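Local coordinates for uncharacterized protein (Thermotoga maritima, PDB 1VMJ) that probably acts as a thiamin phosphate synthase of the YjbQ (UPF0047) family and is found here in an assembly of three copies, at the interface of chains A and B. Numbering follows the deposited sequence. Chains: chain A/B, hypothetical protein TM0723.

Contacts 1 and 2 are neighbours, the centres of their C-alpha atoms about 9 Å apart, and they share A:Thr119 and B:Lys147. Both join strand 113-119 of chain A to strands 14-22 and 142-150 of chain B, making one continuous polar and apolar seam. Contact 3 lies about 26 Å from contact 1 and 18 Å from contact 2; there strand 60-65 and helix 69-82 of chain A meet helix 101-110 of chain B. The chains are thus tied at separate regions of the fold. With three copies deposited together, the contacts are consistent with a trimer, though the structure alone does not prove it in solution.

Contact 1: the interface of chains A and B. Residues chain A 48-49, 118-119, 151; chain B 13, 15, 147, 149.
B:Lys147 leaves strand 142-150 with CG anti to its backbone N, bends at chi2 (78°) and then runs straight, which carries its ammonium into a group of oxygens on chain A. A:Glu48, bent at its own chi2 (-67°), turns its carboxylate toward the same point, and the two side chains cross at about a right angle. NZ of B:Lys147 forms a salt bridge of 2.7 Å to OE1 of A:Glu48, meeting that oxygen nearly along its C-O axis. NZ of B:Lys147 also donates to the hydroxyl OG1 of A:Thr119 at 2.9 Å and to the backbone O of A:Ile118 at 3.1 Å, the latter from above the carbonyl plane (38° out of it). A lysine suits this place because its long chain crosses the seam and its ammonium can serve three acceptors, while the nearby carboxylate would help to balance its charge. Looser contacts surround this core. The OG of B:Ser15 lies 3.6 Å from CB of A:Glu48, a small group beside the start of the acidic chain. B:Met13, unbranched and bent at chi3, brings its methyl CE to 3.5 Å from O of A:Glu48, also approaching the backbone of A:Glu151. At A:Gly49, where a side chain is absent, CG2 of B:Ile149 comes to 4.0 Å from CA. The site pins the terminal strands of chain B to strand 113-119 and the start of strand 49-55 in chain A, and probably helps hold the assembly together.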
loop_
_atom_site.group_PDB
_atom_site.type_symbol
_atom_site.label_atom_id
_atom_site.label_comp_id
_atom_site.label_asym_id
_atom_site.label_seq_id
_atom_site.Cartn_x
_atom_site.Cartn_y
_atom_site.Cartn_z
ATOM N N GLU A 48 -18.865 -3.646 12.833
ATOM C CA GLU A 48 -17.895 -4.520 12.151
ATOM C C GLU A 48 -17.777 -4.065 10.711
ATOM O O GLU A 48 -18.784 -3.879 10.028
ATOM C CB GLU A 48 -18.403 -5.951 12.166
ATOM C CG GLU A 48 -18.755 -6.472 13.560
ATOM C CD GLU A 48 -17.546 -6.617 14.467
ATOM O OE1 GLU A 48 -16.431 -6.789 13.941
ATOM O OE2 GLU A 48 -17.707 -6.564 15.728
ATOM N N GLY A 49 -16.556 -3.872 10.240
ATOM C CA GLY A 49 -16.398 -3.375 8.893
ATOM C C GLY A 49 -14.960 -3.115 8.520
ATOM O O GLY A 49 -14.049 -3.619 9.163
ATOM N N ILE A 118 -12.548 -2.565 11.411
ATOM C CA ILE A 118 -13.415 -2.112 12.492
ATOM C C ILE A 118 -13.984 -3.346 13.151
ATOM O O ILE A 118 -14.636 -4.170 12.497
ATOM C CB ILE A 118 -14.541 -1.190 11.975
ATOM C CG1 ILE A 118 -13.952 -0.013 11.182
ATOM C CG2 ILE A 118 -15.413 -0.709 13.115
ATOM C CD1 ILE A 118 -12.902 0.759 11.884
ATOM N N THR A 119 -13.760 -3.451 14.456
ATOM C CA THR A 119 -14.181 -4.587 15.242
ATOM C C THR A 119 -14.783 -4.063 16.531
ATOM O O THR A 119 -14.179 -3.251 17.209
ATOM C CB THR A 119 -12.990 -5.482 15.546
ATOM O OG1 THR A 119 -12.457 -5.980 14.313
ATOM C CG2 THR A 119 -13.391 -6.648 16.383
ATOM N N GLU A 151 -21.488 -3.186 9.047
ATOM C CA GLU A 151 -22.741 -3.186 9.796
ATOM C C GLU A 151 -22.439 -2.926 11.255
ATOM O O GLU A 151 -21.531 -3.531 11.795
ATOM C CB GLU A 151 -23.460 -4.519 9.621
ATOM O OXT GLU A 151 -23.119 -2.157 11.930
ATOM N N MET B 13 -24.813 -8.992 6.803
ATOM C CA MET B 13 -23.366 -8.992 6.389
ATOM C C MET B 13 -22.553 -9.852 7.317
ATOM O O MET B 13 -22.694 -9.773 8.537
ATOM C CB MET B 13 -22.766 -7.591 6.435
ATOM C CG MET B 13 -21.383 -7.526 5.784
ATOM S SD MET B 13 -20.448 -6.050 6.224
ATOM C CE MET B 13 -19.833 -6.459 7.894
ATOM N N SER B 15 -18.867 -11.007 8.920
ATOM C CA SER B 15 -17.510 -10.568 9.172
ATOM C C SER B 15 -16.771 -11.640 9.920
ATOM O O SER B 15 -17.367 -12.503 10.587
ATOM C CB SER B 15 -17.437 -9.256 9.945
ATOM O OG SER B 15 -17.705 -9.419 11.305
ATOM N N LYS B 147 -8.990 -9.700 8.611
ATOM C CA LYS B 147 -10.353 -9.265 8.700
ATOM C C LYS B 147 -11.036 -9.441 7.356
ATOM O O LYS B 147 -10.513 -9.030 6.342
ATOM C CB LYS B 147 -10.405 -7.786 9.126
ATOM C CG LYS B 147 -11.832 -7.219 9.382
ATOM C CD LYS B 147 -12.399 -7.636 10.699
ATOM C CE LYS B 147 -13.725 -6.918 10.974
ATOM N NZ LYS B 147 -14.223 -7.193 12.381
ATOM N N ILE B 149 -14.837 -9.150 5.328
ATOM C CA ILE B 149 -16.238 -8.761 5.319
ATOM C C ILE B 149 -16.877 -9.169 4.001
ATOM O O ILE B 149 -16.210 -9.200 2.949
ATOM C CB ILE B 149 -16.480 -7.258 5.594
ATOM C CG1 ILE B 149 -15.927 -6.377 4.493
ATOM C CG2 ILE B 149 -15.878 -6.841 6.925
ATOM C CD1 ILE B 149 -16.467 -4.943 4.604
#

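Contact 2: the interface of chains A and B. Residues chain A 117, 119, 124-125; chain B 17, 52, 56, 145, 147.
A:Asp124 and B:Arg17 make the charged part of this contact, meeting tip to tip in a side-on salt bridge. NE of the guanidinium donates to OD2 at 2.7 Å and NH2 of B:Arg17 to OD1 of A:Asp124 at 2.9 Å. Both bonds are nearly straight (171° at H), and both use syn lone pairs of the carboxylate. The two planes lie only 14° apart, as suits an aspartate and an arginine pairing two acceptors with two N-H groups. The extended B:Arg17 chain, its CG anti to the backbone N, reaches out from strand 14-22.

A further hydrogen bond steadies the acid from its own side: OG1 of A:Thr119 donates to OD2 of A:Asp124 at 2.7 Å, from above the carboxylate plane. That hydroxyl also accepts from B:Lys147, linking lysine and carboxylate.

Apolar contacts complete the site. The small CB of A:Ala117 sits 3.5 Å from CG of B:Lys147 and 3.6 Å from CD2 of B:Leu145. The other methyl of B:Leu145, CD1, lies over one face of the B:Arg17 guanidinium, toward its rim, and CE of B:Met56 reaches the backbone of A:Leu125. These contacts join chain A's strand 113-119 and the segment around A:Asp124 to the sheet of chain B, probably fixing how the subunits are aligned.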
loop_
_atom_site.group_PDB
_atom_site.type_symbol
_atom_site.label_atom_id
_atom_site.label_comp_id
_atom_site.label_asym_id
_atom_site.label_seq_id
_atom_site.Cartn_x
_atom_site.Cartn_y
_atom_site.Cartn_z
ATOM N N ALA A 117 -9.290 -2.509 9.962
ATOM C CA ALA A 117 -10.462 -3.270 10.394
ATOM C C ALA A 117 -11.216 -2.513 11.487
ATOM O O ALA A 117 -10.589 -1.919 12.385
ATOM C CB ALA A 117 -10.020 -4.617 10.937
ATOM N N THR A 119 -13.760 -3.451 14.456
ATOM C CA THR A 119 -14.181 -4.587 15.242
ATOM C C THR A 119 -14.783 -4.063 16.531
ATOM O O THR A 119 -14.179 -3.251 17.209
ATOM C CB THR A 119 -12.990 -5.482 15.546
ATOM O OG1 THR A 119 -12.457 -5.980 14.313
ATOM C CG2 THR A 119 -13.391 -6.648 16.383
ATOM N N ASP A 124 -9.269 -1.641 14.846
ATOM C CA ASP A 124 -8.656 -2.850 15.382
ATOM C C ASP A 124 -7.149 -2.731 15.171
ATOM O O ASP A 124 -6.623 -3.143 14.134
ATOM C CB ASP A 124 -9.285 -4.032 14.652
ATOM C CG ASP A 124 -9.141 -5.327 15.356
ATOM O OD1 ASP A 124 -8.326 -5.455 16.304
ATOM O OD2 ASP A 124 -9.843 -6.259 14.923
ATOM N N LEU A 125 -6.483 -2.095 16.128
ATOM C CA LEU A 125 -5.096 -1.667 15.982
ATOM C C LEU A 125 -4.204 -2.358 16.995
ATOM O O LEU A 125 -4.649 -2.708 18.115
ATOM C CB LEU A 125 -4.961 -0.159 16.196
ATOM C CG LEU A 125 -5.712 0.737 15.212
ATOM C CD1 LEU A 125 -5.554 2.201 15.555
ATOM C CD2 LEU A 125 -5.300 0.450 13.819
ATOM N N ARG B 17 -12.764 -12.323 11.878
ATOM C CA ARG B 17 -11.523 -11.769 12.408
ATOM C C ARG B 17 -10.640 -12.867 12.987
ATOM O O ARG B 17 -11.119 -13.781 13.668
ATOM C CB ARG B 17 -11.882 -10.783 13.503
ATOM C CG ARG B 17 -10.715 -10.140 14.117
ATOM C CD ARG B 17 -11.064 -9.579 15.460
ATOM N NE ARG B 17 -9.982 -8.746 15.926
ATOM C CZ ARG B 17 -8.997 -9.152 16.713
ATOM N NH1 ARG B 17 -8.930 -10.396 17.177
ATOM N NH2 ARG B 17 -8.058 -8.295 17.045
ATOM N N LEU B 52 -8.741 -8.123 4.420
ATOM C CA LEU B 52 -7.602 -7.324 4.818
ATOM C C LEU B 52 -6.700 -8.195 5.666
ATOM O O LEU B 52 -7.146 -8.865 6.568
ATOM C CB LEU B 52 -8.103 -6.163 5.663
ATOM C CG LEU B 52 -7.070 -5.342 6.434
ATOM C CD1 LEU B 52 -6.193 -4.559 5.505
ATOM C CD2 LEU B 52 -7.684 -4.421 7.442
ATOM N N MET B 56 0.136 -5.777 12.625
ATOM C CA MET B 56 -0.363 -4.962 13.730
ATOM C C MET B 56 0.764 -4.218 14.419
ATOM O O MET B 56 0.522 -3.392 15.287
ATOM C CB MET B 56 -1.096 -5.825 14.734
ATOM C CG MET B 56 -2.258 -6.548 14.124
ATOM S SD MET B 56 -3.309 -7.395 15.332
ATOM C CE MET B 56 -4.353 -6.077 15.922
ATOM N N LEU B 145 -3.205 -9.219 11.620
ATOM C CA LEU B 145 -4.658 -9.240 11.666
ATOM C C LEU B 145 -5.213 -9.668 10.328
ATOM O O LEU B 145 -4.751 -9.197 9.292
ATOM C CB LEU B 145 -5.227 -7.866 12.055
ATOM C CG LEU B 145 -6.741 -7.813 12.265
ATOM C CD1 LEU B 145 -7.184 -8.648 13.459
ATOM C CD2 LEU B 145 -7.194 -6.359 12.423
ATOM N N LYS B 147 -8.990 -9.700 8.611
ATOM C CA LYS B 147 -10.353 -9.265 8.700
ATOM C C LYS B 147 -11.036 -9.441 7.356
ATOM O O LYS B 147 -10.513 -9.030 6.342
ATOM C CB LYS B 147 -10.405 -7.786 9.126
ATOM C CG LYS B 147 -11.832 -7.219 9.382
ATOM C CD LYS B 147 -12.399 -7.636 10.699
ATOM C CE LYS B 147 -13.725 -6.918 10.974
ATOM N NZ LYS B 147 -14.223 -7.193 12.381
#

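Contact 3: the interface of chains A and B. Residues chain A 64-66, 71, 75; chain B 58, 104, 107-108.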
loop_
_atom_site.group_PDB
_atom_site.type_symbol
_atom_site.label_atom_id
_atom_site.label_comp_id
_atom_site.label_asym_id
_atom_site.label_seq_id
_atom_site.Cartn_x
_atom_site.Cartn_y
_atom_site.Cartn_z
ATOM N N ILE A 64 0.464 4.409 8.548
ATOM C CA ILE A 64 0.493 4.054 9.956
ATOM C C ILE A 64 1.925 3.811 10.405
ATOM O O ILE A 64 2.653 3.013 9.801
ATOM C CB ILE A 64 -0.374 2.823 10.263
ATOM C CG1 ILE A 64 -1.854 3.245 10.258
ATOM C CG2 ILE A 64 -0.037 2.230 11.615
ATOM C CD1 ILE A 64 -2.849 2.148 10.138
ATOM N N ASN A 65 2.329 4.481 11.485
ATOM C CA ASN A 65 3.610 4.177 12.097
ATOM C C ASN A 65 3.671 4.790 13.486
ATOM O O ASN A 65 2.651 5.055 14.056
ATOM C CB ASN A 65 4.781 4.572 11.174
ATOM C CG ASN A 65 5.925 3.567 11.276
ATOM O OD1 ASN A 65 6.615 3.534 12.299
ATOM N ND2 ASN A 65 6.034 2.656 10.298
ATOM N N ASP A 66 4.861 5.003 14.029
ATOM C CA ASP A 66 5.000 5.477 15.410
ATOM C C ASP A 66 4.828 6.980 15.507
ATOM O O ASP A 66 5.284 7.715 14.636
ATOM C CB ASP A 66 6.421 5.145 15.896
ATOM C CG ASP A 66 6.534 5.005 17.417
ATOM O OD1 ASP A 66 5.557 5.167 18.184
ATOM O OD2 ASP A 66 7.668 4.694 17.841
ATOM N N LEU A 71 11.719 9.359 15.157
ATOM C CA LEU A 71 11.367 8.616 13.949
ATOM C C LEU A 71 10.841 9.518 12.846
ATOM O O LEU A 71 11.152 9.310 11.680
ATOM C CB LEU A 71 10.387 7.496 14.268
ATOM C CG LEU A 71 10.135 6.535 13.114
ATOM C CD1 LEU A 71 11.417 5.742 12.866
ATOM C CD2 LEU A 71 8.991 5.565 13.363
ATOM N N PHE A 75 12.284 9.693 9.117
ATOM C CA PHE A 75 11.531 9.594 7.859
ATOM C C PHE A 75 11.857 10.786 6.943
ATOM O O PHE A 75 12.010 10.625 5.742
ATOM C CB PHE A 75 10.003 9.511 8.096
ATOM C CG PHE A 75 9.498 8.127 8.352
ATOM C CD1 PHE A 75 9.551 7.160 7.374
ATOM C CD2 PHE A 75 8.901 7.817 9.555
ATOM C CE1 PHE A 75 9.031 5.888 7.617
ATOM C CE2 PHE A 75 8.400 6.552 9.793
ATOM C CZ PHE A 75 8.465 5.599 8.831
ATOM N N ILE B 58 4.439 -1.942 13.873
ATOM C CA ILE B 58 4.876 -0.895 12.956
ATOM C C ILE B 58 6.304 -1.102 12.459
ATOM O O ILE B 58 6.881 -0.210 11.816
ATOM C CB ILE B 58 4.646 0.512 13.593
ATOM C CG1 ILE B 58 5.401 0.629 14.918
ATOM C CG2 ILE B 58 3.150 0.769 13.800
ATOM C CD1 ILE B 58 5.342 1.998 15.551
ATOM N N HIS B 104 11.225 0.146 10.894
ATOM C CA HIS B 104 10.079 1.003 10.573
ATOM C C HIS B 104 10.166 1.443 9.119
ATOM O O HIS B 104 9.152 1.548 8.425
ATOM C CB HIS B 104 10.076 2.244 11.441
ATOM C CG HIS B 104 9.923 1.971 12.899
ATOM N ND1 HIS B 104 8.708 2.025 13.546
ATOM C CD2 HIS B 104 10.844 1.688 13.848
ATOM C CE1 HIS B 104 8.886 1.763 14.827
ATOM N NE2 HIS B 104 10.167 1.557 15.038
ATOM N N ARG B 107 9.672 -1.758 6.676
ATOM C CA ARG B 107 8.256 -2.143 6.570
ATOM C C ARG B 107 7.532 -1.172 5.668
ATOM O O ARG B 107 6.596 -1.574 4.968
ATOM C CB ARG B 107 7.594 -2.279 7.951
ATOM C CG ARG B 107 6.700 -1.127 8.439
ATOM C CD ARG B 107 5.365 -1.057 7.756
ATOM N NE ARG B 107 4.383 -0.218 8.449
ATOM C CZ ARG B 107 3.525 -0.654 9.349
ATOM N NH1 ARG B 107 3.478 -1.925 9.705
ATOM N NH2 ARG B 107 2.667 0.186 9.902
ATOM N N THR B 108 7.940 0.097 5.690
ATOM C CA THR B 108 7.325 1.094 4.844
ATOM C C THR B 108 7.500 0.731 3.370
ATOM O O THR B 108 6.551 0.836 2.593
ATOM C CB THR B 108 7.874 2.476 5.184
ATOM O OG1 THR B 108 7.592 2.770 6.554
ATOM C CG2 THR B 108 7.257 3.543 4.293
HETATM O O HOH W 1 5.032 2.648 7.583
#
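A:Asn65, at the end of strand 60-65, turns its amide toward B:His104 on helix 101-110. ND1 of B:His104 donates to OD1 of A:Asn65 at 2.9 Å, on a lone pair in the plane of the amide, although the oxygen is tilted 20° from the ring plane. OD1 of A:Asn65 also accepts from the backbone N of A:Asp66, which helps to hold the amide in this rotation. At the other end, ND2 of A:Asn65 meets water 1 at 2.9 Å. An asparagine suits the place because it accepts from the ring with one end and holds the water with the other. An alanine here would probably leave ND1 of B:His104 and water 1 without their amide partner, and the ring freer to turn.

B:His104 is further held by A:Leu71, whose CD2 packs over one face, 3.9 Å from the ring centroid. B:Ile58 has CG1 between its backbone N and carbonyl carbon (chi1 58°), placing CD1 3.3 Å from CB of A:Asp66 while CG2 faces CA of A:Asn65. A branched aliphatic chain suits this, since its two arms can touch A:Asp66 and A:Asn65 separately.

Nearby, NH2 of B:Arg107 donates to O of A:Ile64 at 2.8 Å, from above the carbonyl plane. NE of B:Arg107 and OG1 of B:Thr108 also meet water 1, which bridges the chains. Since B:His104 belongs to a sodium site with B:His93 and B:Asn100, the contact probably braces that metal site as well as joining the subunits.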